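Local coordinates for ribose ABC transporter, substrate binding protein (Conexibacter woesei, PDB 4KQ9) that probably binds ribose or a related sugar in the periplasm as the solute-binding component of an ABC transporter, at residues 62-67 / 87-92. The protein carries 1 engineered substitution. Sequence-based numbering, arbitrary orientation.
Sequences QQPDGL and DGVPVI
P90 turns the flank of its ring to the backbone of D65 just before the two strands pair: CD lies 3.2 Å from D65 O, with CG almost as close, and the CD-CG side of a proline, which has no N-H to give, lies against this carbonyl oxygen. Parallel pairing begins at L67 and V91, one residue past P90 and two past D65. L67 N donates to P90 O over 3.1 Å in a nearly straight bond (173° at the hydrogen), and I92 N returns one to L67 O at 2.9 Å. The two bonds straddle V91, as parallel strands require, and V91 CA-H adds a contact to the same L67 O, 3.1 Å from CA. V89 packs beside the start of the pairing. With CG1 anti to its own backbone N (chi1 -172°), that methyl reaches across to segment 62-67, 3.8 Å from L67 CB and beside L67 N, while P64 CG meets it more loosely from a ring set roughly crosswise. L67 and V91 point to one face of the sheet, their tips 4.3 Å apart between L67 CD2 and V91 CG2. These are the N-terminal ends of adjacent parallel strands 66-69 and 91-94, joined in a beta-alpha-beta unit by helix 78-86, which ends in a Schellman motif with G88 as C-prime residue and covers L67 and V91; helix 247-264 packs on P90 and I92, and G66 pairs with strand 9-15.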
loop_
_atom_site.group_PDB
_atom_site.type_symbol
_atom_site.label_atom_id
_atom_site.label_comp_id
_atom_site.label_asym_id
_atom_site.label_seq_id
_atom_site.Cartn_x
_atom_site.Cartn_y
_atom_site.Cartn_z
ATOM N N GLN A 62 -18.538 21.257 8.793
ATOM C CA GLN A 62 -17.825 22.078 9.801
ATOM C C GLN A 62 -16.778 23.038 9.201
ATOM O O GLN A 62 -16.000 23.632 9.941
ATOM C CB GLN A 62 -17.172 21.193 10.859
ATOM N N GLN A 63 -16.739 23.165 7.868
ATOM C CA GLN A 63 -15.864 24.142 7.185
ATOM C C GLN A 63 -14.349 24.073 7.550
ATOM O O GLN A 63 -13.721 25.106 7.910
ATOM C CB GLN A 63 -16.375 25.563 7.463
ATOM C CG GLN A 63 -17.879 25.735 7.304
ATOM C CD GLN A 63 -18.307 27.152 7.633
ATOM O OE1 GLN A 63 -18.180 27.599 8.778
ATOM N NE2 GLN A 63 -18.803 27.874 6.633
ATOM N N PRO A 64 -13.752 22.870 7.432
ATOM C CA PRO A 64 -12.349 22.755 7.777
ATOM C C PRO A 64 -11.474 23.502 6.767
ATOM O O PRO A 64 -11.897 23.691 5.639
ATOM C CB PRO A 64 -12.112 21.248 7.711
ATOM C CG PRO A 64 -13.035 20.782 6.633
ATOM C CD PRO A 64 -14.209 21.729 6.616
ATOM N N ASP A 65 -10.277 23.910 7.174
ATOM C CA ASP A 65 -9.305 24.513 6.236
ATOM C C ASP A 65 -8.690 23.467 5.310
ATOM O O ASP A 65 -8.127 23.825 4.316
ATOM C CB ASP A 65 -8.193 25.189 6.961
ATOM C CG ASP A 65 -8.674 26.351 7.852
ATOM O OD1 ASP A 65 -9.326 27.221 7.267
ATOM O OD2 ASP A 65 -8.356 26.381 9.089
ATOM N N GLY A 66 -8.725 22.200 5.683
ATOM C CA GLY A 66 -8.272 21.108 4.805
ATOM C C GLY A 66 -8.852 19.753 5.173
ATOM O O GLY A 66 -9.245 19.532 6.320
ATOM N N LEU A 67 -9.008 18.908 4.161
ATOM C CA LEU A 67 -9.474 17.540 4.280
ATOM C C LEU A 67 -8.466 16.590 3.641
ATOM O O LEU A 67 -8.123 16.768 2.471
ATOM C CB LEU A 67 -10.776 17.362 3.528
ATOM C CG LEU A 67 -11.527 16.018 3.546
ATOM C CD1 LEU A 67 -11.853 15.517 4.946
ATOM C CD2 LEU A 67 -12.817 16.114 2.759
ATOM N N ASP A 87 -16.778 22.961 -2.857
ATOM C CA ASP A 87 -17.099 23.759 -1.696
ATOM C C ASP A 87 -15.886 24.477 -1.155
ATOM O O ASP A 87 -15.931 25.034 -0.049
ATOM C CB ASP A 87 -17.726 22.876 -0.613
ATOM C CG ASP A 87 -19.240 22.743 -0.769
ATOM O OD1 ASP A 87 -19.839 23.560 -1.520
ATOM O OD2 ASP A 87 -19.832 21.830 -0.132
ATOM N N GLY A 88 -14.800 24.444 -1.931
ATOM C CA GLY A 88 -13.568 25.143 -1.620
ATOM C C GLY A 88 -12.691 24.520 -0.545
ATOM O O GLY A 88 -11.799 25.184 -0.061
ATOM N N VAL A 89 -12.943 23.273 -0.140
ATOM C CA VAL A 89 -11.998 22.594 0.788
ATOM C C VAL A 89 -10.843 21.966 -0.003
ATOM O O VAL A 89 -11.068 21.179 -0.894
ATOM C CB VAL A 89 -12.677 21.495 1.642
ATOM C CG1 VAL A 89 -11.696 20.985 2.710
ATOM C CG2 VAL A 89 -13.955 22.006 2.278
ATOM N N PRO A 90 -9.609 22.338 0.279
ATOM C CA PRO A 90 -8.501 21.629 -0.397
ATOM C C PRO A 90 -8.508 20.173 0.110
ATOM O O PRO A 90 -8.589 19.976 1.330
ATOM C CB PRO A 90 -7.260 22.295 0.137
ATOM C CG PRO A 90 -7.712 23.402 1.052
ATOM C CD PRO A 90 -9.167 23.267 1.308
ATOM N N VAL A 91 -8.449 19.207 -0.807
ATOM C CA VAL A 91 -8.505 17.789 -0.456
ATOM C C VAL A 91 -7.233 17.058 -0.881
ATOM O O VAL A 91 -6.806 17.198 -2.002
ATOM C CB VAL A 91 -9.644 17.120 -1.189
ATOM C CG1 VAL A 91 -9.671 15.623 -0.945
ATOM C CG2 VAL A 91 -10.970 17.759 -0.781
ATOM N N ILE A 92 -6.689 16.215 -0.018
ATOM C CA ILE A 92 -5.562 15.379 -0.395
ATOM C C ILE A 92 -6.075 13.946 -0.259
ATOM O O ILE A 92 -6.585 13.589 0.784
ATOM C CB ILE A 92 -4.321 15.596 0.499
ATOM C CG1 ILE A 92 -3.732 17.004 0.254
ATOM C CG2 ILE A 92 -3.256 14.512 0.214
ATOM C CD1 ILE A 92 -2.589 17.332 1.213
#